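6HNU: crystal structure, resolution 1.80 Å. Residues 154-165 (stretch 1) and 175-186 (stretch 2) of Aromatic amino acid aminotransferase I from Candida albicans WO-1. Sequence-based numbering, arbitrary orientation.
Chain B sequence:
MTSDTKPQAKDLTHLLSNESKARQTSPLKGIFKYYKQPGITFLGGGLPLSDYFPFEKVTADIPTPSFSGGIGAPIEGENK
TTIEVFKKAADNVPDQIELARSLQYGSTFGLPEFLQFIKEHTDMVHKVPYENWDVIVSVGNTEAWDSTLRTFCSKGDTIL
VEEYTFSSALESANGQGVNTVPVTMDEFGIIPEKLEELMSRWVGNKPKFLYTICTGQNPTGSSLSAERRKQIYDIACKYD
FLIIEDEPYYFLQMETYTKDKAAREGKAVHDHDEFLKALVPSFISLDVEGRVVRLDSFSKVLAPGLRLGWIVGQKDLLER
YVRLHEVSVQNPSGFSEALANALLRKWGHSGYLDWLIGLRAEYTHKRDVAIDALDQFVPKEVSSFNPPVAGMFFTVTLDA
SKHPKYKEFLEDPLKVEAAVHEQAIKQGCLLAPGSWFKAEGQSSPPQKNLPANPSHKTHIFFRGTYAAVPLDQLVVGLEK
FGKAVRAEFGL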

ATOM      1  N   SER B 154     -16.350 -12.206   4.534  1.00 26.52           N
ATOM      2  CA  SER B 154     -17.215 -11.948   3.362  1.00 25.88           C
ATOM      3  C   SER B 154     -18.258 -10.919   3.807  1.00 25.94           C
ATOM      4  O   SER B 154     -18.503 -10.809   5.054  1.00 21.45           O
ATOM      5  CB  SER B 154     -17.850 -13.232   2.836  1.00 27.02           C
ATOM      6  OG  SER B 154     -16.909 -14.333   2.741  1.00 26.53           O
ATOM      7  N   LYS B 155     -18.863 -10.211   2.852  1.00 22.05           N
ATOM      8  CA  LYS B 155     -19.970  -9.265   3.099  1.00 23.94           C
ATOM      9  C   LYS B 155     -21.065  -9.964   3.921  1.00 25.39           C
ATOM     10  O   LYS B 155     -21.355 -11.151   3.641  1.00 21.61           O
ATOM     11  CB  LYS B 155     -20.543  -8.742   1.784  1.00 29.86           C
ATOM     12  CG  LYS B 155     -21.712  -7.793   1.987  1.00 33.66           C
ATOM     13  CD  LYS B 155     -22.432  -7.357   0.722  1.00 40.69           C
ATOM     14  CE  LYS B 155     -23.864  -6.945   1.021  1.00 43.03           C
ATOM     15  NZ  LYS B 155     -24.538  -6.372  -0.170  1.00 46.11           N
ATOM     16  N   GLY B 156     -21.577  -9.290   4.956  1.00 24.14           N
ATOM     17  CA  GLY B 156     -22.621  -9.809   5.865  1.00 23.44           C
ATOM     18  C   GLY B 156     -22.048 -10.614   7.023  1.00 22.30           C
ATOM     19  O   GLY B 156     -22.814 -10.980   7.913  1.00 23.70           O
ATOM     20  N   ASP B 157     -20.744 -10.928   7.034  1.00 23.14           N
ATOM     21  CA  ASP B 157     -20.102 -11.586   8.202  1.00 20.93           C
ATOM     22  C   ASP B 157     -20.066 -10.586   9.374  1.00 19.11           C
ATOM     23  O   ASP B 157     -20.258  -9.371   9.180  1.00 17.83           O
ATOM     24  CB  ASP B 157     -18.691 -12.114   7.908  1.00 20.71           C
ATOM     25  CG  ASP B 157     -18.598 -13.350   7.029  1.00 22.46           C
ATOM     26  OD1 ASP B 157     -19.632 -14.008   6.807  1.00 20.39           O
ATOM     27  OD2 ASP B 157     -17.456 -13.670   6.595  1.00 19.56           O
ATOM     28  N   THR B 158     -19.845 -11.096  10.575  1.00 18.54           N
ATOM     29  CA  THR B 158     -19.683 -10.294  11.805  1.00 19.03           C
ATOM     30  C   THR B 158     -18.269 -10.440  12.340  1.00 16.33           C
ATOM     31  O   THR B 158     -17.721 -11.580  12.372  1.00 16.77           O
ATOM     32  CB  THR B 158     -20.714 -10.712  12.865  1.00 21.13           C
ATOM     33  OG1 THR B 158     -21.970 -10.307  12.335  1.00 19.51           O
ATOM     34  CG2 THR B 158     -20.515 -10.031  14.202  1.00 21.24           C
ATOM     35  N   ILE B 159     -17.746  -9.326  12.828  1.00 17.30           N
ATOM     36  CA  ILE B 159     -16.577  -9.296  13.760  1.00 17.58           C
ATOM     37  C   ILE B 159     -16.992  -8.662  15.087  1.00 17.85           C
ATOM     38  O   ILE B 159     -17.974  -7.855  15.117  1.00 16.97           O
ATOM     39  CB  ILE B 159     -15.391  -8.556  13.121  1.00 18.16           C
ATOM     40  CG1 ILE B 159     -15.698  -7.088  12.826  1.00 17.16           C
ATOM     41  CG2 ILE B 159     -14.980  -9.324  11.890  1.00 18.94           C
ATOM     42  CD1 ILE B 159     -14.461  -6.258  12.539  1.00 17.09           C
ATOM     43  N   LEU B 160     -16.263  -8.994  16.153  1.00 17.19           N
ATOM     44  CA  LEU B 160     -16.415  -8.307  17.442  1.00 16.80           C
ATOM     45  C   LEU B 160     -15.354  -7.213  17.492  1.00 16.34           C
ATOM     46  O   LEU B 160     -14.182  -7.496  17.085  1.00 14.80           O
ATOM     47  CB  LEU B 160     -16.268  -9.293  18.602  1.00 17.57           C
ATOM     48  CG  LEU B 160     -17.190 -10.519  18.537  1.00 17.61           C
ATOM     49  CD1 LEU B 160     -16.850 -11.465  19.657  1.00 19.96           C
ATOM     50  CD2 LEU B 160     -18.632 -10.074  18.607  1.00 17.42           C
ATOM     51  N   VAL B 161     -15.768  -6.031  17.951  1.00 15.46           N
ATOM     52  CA  VAL B 161     -14.879  -4.854  18.167  1.00 16.10           C
ATOM     53  C   VAL B 161     -15.126  -4.329  19.577  1.00 16.97           C
ATOM     54  O   VAL B 161     -16.232  -4.538  20.092  1.00 16.69           O
ATOM     55  CB  VAL B 161     -15.072  -3.750  17.116  1.00 15.46           C
ATOM     56  CG1 VAL B 161     -14.866  -4.258  15.681  1.00 17.63           C
ATOM     57  CG2 VAL B 161     -16.441  -3.080  17.233  1.00 16.03           C
ATOM     58  N   GLU B 162     -14.132  -3.626  20.142  1.00 16.07           N
ATOM     59  CA  GLU B 162     -14.273  -2.851  21.391  1.00 15.83           C
ATOM     60  C   GLU B 162     -15.409  -1.837  21.194  1.00 16.06           C
ATOM     61  O   GLU B 162     -15.494  -1.223  20.121  1.00 14.94           O
ATOM     62  CB  GLU B 162     -12.926  -2.256  21.798  1.00 16.19           C
ATOM     63  CG  GLU B 162     -11.983  -3.362  22.228  1.00 16.09           C
ATOM     64  CD  GLU B 162     -10.494  -3.109  22.105  1.00 15.51           C
ATOM     65  OE1 GLU B 162     -10.084  -2.421  21.163  1.00 15.50           O
ATOM     66  OE2 GLU B 162      -9.763  -3.699  22.921  1.00 16.53           O
ATOM     67  N   GLU B 163     -16.271  -1.647  22.195  1.00 17.48           N
ATOM     68  CA  GLU B 163     -17.487  -0.820  21.980  1.00 18.72           C
ATOM     69  C   GLU B 163     -17.099   0.634  21.731  1.00 18.01           C
ATOM     70  O   GLU B 163     -17.902   1.314  21.122  1.00 17.02           O
ATOM     71  CB  GLU B 163     -18.501  -0.918  23.122  1.00 23.64           C
ATOM     72  CG  GLU B 163     -18.083  -0.177  24.370  1.00 25.27           C
ATOM     73  CD  GLU B 163     -19.113  -0.199  25.497  1.00 25.88           C
ATOM     74  OE1 GLU B 163     -18.748  -0.624  26.587  1.00 24.97           O
ATOM     75  OE2 GLU B 163     -20.227   0.231  25.276  1.00 27.67           O
ATOM     76  N   TYR B 164     -15.915   1.089  22.155  1.00 16.00           N
ATOM     77  CA  TYR B 164     -15.264   2.334  21.701  1.00 15.77           C
ATOM     78  C   TYR B 164     -13.946   1.945  21.051  1.00 17.02           C
ATOM     79  O   TYR B 164     -13.157   1.247  21.700  1.00 15.84           O
ATOM     80  CB  TYR B 164     -14.969   3.334  22.813  1.00 16.96           C
ATOM     81  CG  TYR B 164     -16.213   3.776  23.531  1.00 17.10           C
ATOM     82  CD1 TYR B 164     -16.719   3.034  24.582  1.00 18.66           C
ATOM     83  CD2 TYR B 164     -16.940   4.849  23.083  1.00 18.13           C
ATOM     84  CE1 TYR B 164     -17.911   3.372  25.207  1.00 19.84           C
ATOM     85  CE2 TYR B 164     -18.102   5.253  23.735  1.00 20.33           C
ATOM     86  CZ  TYR B 164     -18.596   4.500  24.791  1.00 20.75           C
ATOM     87  OH  TYR B 164     -19.759   4.829  25.426  1.00 23.35           O
ATOM     88  N   THR B 165     -13.776   2.311  19.791  1.00 16.18           N
ATOM     89  CA  THR B 165     -12.568   1.848  19.048  1.00 16.95           C
ATOM     90  C   THR B 165     -12.192   2.853  17.955  1.00 17.71           C
ATOM     91  O   THR B 165     -12.789   3.944  17.878  1.00 15.91           O
ATOM     92  CB  THR B 165     -12.807   0.424  18.529  1.00 16.62           C
ATOM     93  OG1 THR B 165     -11.519  -0.066  18.126  1.00 15.50           O
ATOM     94  CG2 THR B 165     -13.840   0.345  17.430  1.00 16.76           C
ATOM     95  N   GLY B 175     -16.900  -0.479   4.757  1.00 18.75           N
ATOM     96  CA  GLY B 175     -16.644  -0.503   3.305  1.00 19.57           C
ATOM     97  C   GLY B 175     -16.725  -1.903   2.749  1.00 19.37           C
ATOM     98  O   GLY B 175     -17.045  -2.019   1.568  1.00 21.83           O
ATOM     99  N   GLN B 176     -16.463  -2.929   3.558  1.00 19.66           N
ATOM    100  CA  GLN B 176     -16.490  -4.329   3.101  1.00 18.24           C
ATOM    101  C   GLN B 176     -17.802  -5.017   3.506  1.00 18.66           C
ATOM    102  O   GLN B 176     -17.904  -6.215   3.277  1.00 18.11           O
ATOM    103  CB  GLN B 176     -15.254  -5.015   3.641  1.00 18.90           C
ATOM    104  CG  GLN B 176     -13.998  -4.361   3.100  1.00 18.34           C
ATOM    105  CD  GLN B 176     -12.769  -5.079   3.553  1.00 19.00           C
ATOM    106  OE1 GLN B 176     -12.734  -6.313   3.680  1.00 19.03           O
ATOM    107  NE2 GLN B 176     -11.737  -4.283   3.798  1.00 19.48           N
ATOM    108  N   GLY B 177     -18.787  -4.271   3.999  1.00 19.14           N
ATOM    109  CA  GLY B 177     -20.078  -4.820   4.448  1.00 19.32           C
ATOM    110  C   GLY B 177     -19.933  -5.757   5.635  1.00 19.33           C
ATOM    111  O   GLY B 177     -20.740  -6.697   5.754  1.00 18.22           O
ATOM    112  N   VAL B 178     -18.909  -5.569   6.477  1.00 16.83           N
ATOM    113  CA  VAL B 178     -18.688  -6.451   7.651  1.00 16.84           C
ATOM    114  C   VAL B 178     -19.292  -5.777   8.871  1.00 16.57           C
ATOM    115  O   VAL B 178     -18.925  -4.623   9.144  1.00 16.15           O
ATOM    116  CB  VAL B 178     -17.202  -6.787   7.816  1.00 17.06           C
ATOM    117  CG1 VAL B 178     -16.971  -7.667   9.034  1.00 17.94           C
ATOM    118  CG2 VAL B 178     -16.688  -7.422   6.530  1.00 16.77           C
ATOM    119  N   ASN B 179     -20.225  -6.480   9.516  1.00 17.52           N
ATOM    120  CA  ASN B 179     -20.900  -6.039  10.767  1.00 18.26           C
ATOM    121  C   ASN B 179     -19.877  -5.968  11.917  1.00 17.81           C
ATOM    122  O   ASN B 179     -19.127  -6.948  12.138  1.00 17.63           O
ATOM    123  CB  ASN B 179     -22.061  -6.978  11.090  1.00 17.92           C
ATOM    124  CG  ASN B 179     -23.072  -7.023   9.964  1.00 18.71           C
ATOM    125  OD1 ASN B 179     -23.315  -8.086   9.372  1.00 24.06           O
ATOM    126  ND2 ASN B 179     -23.647  -5.890   9.656  1.00 17.67           N
ATOM    127  N   THR B 180     -19.844  -4.836  12.622  1.00 17.88           N
ATOM    128  CA  THR B 180     -18.999  -4.632  13.832  1.00 17.92           C
ATOM    129  C   THR B 180     -19.877  -4.645  15.077  1.00 17.08           C
ATOM    130  O   THR B 180     -20.426  -3.552  15.427  1.00 19.95           O
ATOM    131  CB  THR B 180     -18.202  -3.344  13.668  1.00 16.63           C
ATOM    132  OG1 THR B 180     -19.102  -2.240  13.557  1.00 17.83           O
ATOM    133  CG2 THR B 180     -17.361  -3.402  12.414  1.00 16.98           C
ATOM    134  N   VAL B 181     -19.975  -5.801  15.724  1.00 19.58           N
ATOM    135  CA  VAL B 181     -20.758  -5.955  16.980  1.00 18.87           C
ATOM    136  C   VAL B 181     -19.880  -5.516  18.141  1.00 19.10           C
ATOM    137  O   VAL B 181     -18.803  -6.082  18.327  1.00 17.00           O
ATOM    138  CB  VAL B 181     -21.288  -7.383  17.137  1.00 20.50           C
ATOM    139  CG1 VAL B 181     -21.829  -7.650  18.527  1.00 20.44           C
ATOM    140  CG2 VAL B 181     -22.365  -7.648  16.096  1.00 22.13           C
ATOM    141  N   PRO B 182     -20.344  -4.526  18.941  1.00 18.20           N
ATOM    142  CA  PRO B 182     -19.539  -3.948  20.013  1.00 19.04           C
ATOM    143  C   PRO B 182     -19.529  -4.854  21.257  1.00 19.37           C
ATOM    144  O   PRO B 182     -20.543  -5.530  21.597  1.00 18.19           O
ATOM    145  CB  PRO B 182     -20.203  -2.602  20.262  1.00 18.49           C
ATOM    146  CG  PRO B 182     -21.650  -2.855  19.944  1.00 20.02           C
ATOM    147  CD  PRO B 182     -21.647  -3.845  18.795  1.00 19.43           C
ATOM    148  N   VAL B 183     -18.347  -4.930  21.869  1.00 18.36           N
ATOM    149  CA  VAL B 183     -18.061  -5.720  23.082  1.00 18.63           C
ATOM    150  C   VAL B 183     -17.921  -4.732  24.246  1.00 18.76           C
ATOM    151  O   VAL B 183     -17.154  -3.779  24.116  1.00 18.45           O
ATOM    152  CB  VAL B 183     -16.788  -6.567  22.876  1.00 20.46           C
ATOM    153  CG1 VAL B 183     -16.385  -7.315  24.133  1.00 20.33           C
ATOM    154  CG2 VAL B 183     -16.955  -7.529  21.699  1.00 22.13           C
ATOM    155  N   THR B 184     -18.627  -4.977  25.352  1.00 16.70           N
ATOM    156  CA  THR B 184     -18.767  -4.018  26.458  1.00 16.17           C
ATOM    157  C   THR B 184     -17.422  -3.894  27.189  1.00 16.29           C
ATOM    158  O   THR B 184     -16.721  -4.945  27.376  1.00 15.48           O
ATOM    159  CB  THR B 184     -19.929  -4.385  27.376  1.00 19.54           C
ATOM    160  OG1 THR B 184     -21.096  -4.376  26.544  1.00 17.86           O
ATOM    161  CG2 THR B 184     -20.008  -3.420  28.540  1.00 18.20           C
ATOM    162  N   MET B 185     -17.068  -2.646  27.485  1.00 16.37           N
ATOM    163  CA  MET B 185     -15.814  -2.277  28.172  1.00 18.65           C
ATOM    164  C   MET B 185     -16.130  -1.648  29.530  1.00 20.40           C
ATOM    165  O   MET B 185     -17.229  -1.090  29.711  1.00 19.37           O
ATOM    166  CB  MET B 185     -15.001  -1.273  27.367  1.00 18.34           C
ATOM    167  CG  MET B 185     -14.588  -1.809  26.021  1.00 19.29           C
ATOM    168  SD  MET B 185     -14.004  -0.499  24.980  1.00 17.28           S
ATOM    169  CE  MET B 185     -12.263  -0.432  25.409  1.00 18.48           C
ATOM    170  N   ASP B 186     -15.158  -1.699  30.422  1.00 19.16           N
ATOM    171  CA  ASP B 186     -15.106  -0.770  31.571  1.00 20.50           C
ATOM    172  C   ASP B 186     -13.836   0.067  31.366  1.00 19.53           C
ATOM    173  O   ASP B 186     -13.312   0.093  30.243  1.00 19.62           O
ATOM    174  CB  ASP B 186     -15.218  -1.536  32.892  1.00 19.44           C
ATOM    175  CG  ASP B 186     -14.049  -2.470  33.197  1.00 21.74           C
ATOM    176  OD1 ASP B 186     -13.043  -2.457  32.431  1.00 19.19           O
ATOM    177  OD2 ASP B 186     -14.176  -3.257  34.161  1.00 20.18           O
TER
HETATM  178  O   HOH W   1     -18.461   1.195  28.606  1.00 38.98           O

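Strands 158-162 and 179-183 pair in parallel: Thr158 with Asn179, Ile159 with Thr180, Leu160 with Val181, Val161 with Pro182 and Glu162 with Val183; together the two stretches bury 907 Å². As parallel pairing requires, the hydrogen bonds run alternately from one strand to the other. Asn179 N donates to Asp157 O (2.9 Å), Ile159 N to Asn179 O (2.8 Å), Val181 N to Ile159 O (2.9 Å), Val161 N to Val181 O (3.1 Å) and Val183 N to Val161 O (2.8 Å). The last rung, Glu163 N to Val183 O (3.0 Å, 130° at the hydrogen), is weak. Pro182, which has no amide hydrogen, falls where this ladder asks for none. Three carbonyls also receive CA-H...O contacts, from Thr158 CA to Asn179 O, Leu160 CA to Val181 O and Pro182 CA to Val161 O, each 3.4 Å.

Ahead of the strands, a type II turn from Ser154 to Asp157 closes through Asp157 N to Ser154 O (3.0 Å), and the carboxylate of Asp157 reinforces it by accepting Ser154 N at OD2 (2.8 Å). Gly156, at positive phi in this turn, gives its amide N to Gly177 O (2.8 Å, 169°). Gly177 also has positive phi; a CB there would point toward stretch 1 and lie 2.8 Å from Lys155 CG, a clash.

On the face bearing Thr158, Leu160, Asn179 and Val181, methyl groups pack at Thr158 CG2 to Val181 CG2 (3.6 Å) and Leu160 CD2 to Val181 CG1 (4.0 Å). Val183, pointing sideways, brings CG2 to 3.6 Å from Leu160 CB. On the other face Ile159 CG1 meets Thr180 CG2 at 4.1 Å, and Val161 CG2 lies 4.0 Å from Thr180 CB; Ile159 CG2 also reaches Val178 CG1 (3.9 Å).

The side chain of Glu163 extends the bonding beyond the last rung. Its CB rests against Pro182 CB (3.7 Å), while OE1 accepts Met185 N in a nearly straight bond (2.8 Å, 174°). The same OE1 accepts a hydrogen from water 1 (2.7 Å), which donates its other hydrogen to Met185 O (2.8 Å), so one carboxylate oxygen serves both backbone polar groups of Met185, directly and through water. Met185 itself points toward stretch 1: its SD lies 3.8 Å from Glu162 CB and sits at the edge of the Tyr164 ring, 4.5 Å from Tyr164 CD1. Both carboxylate oxygens of Glu162 are satisfied elsewhere in the structure.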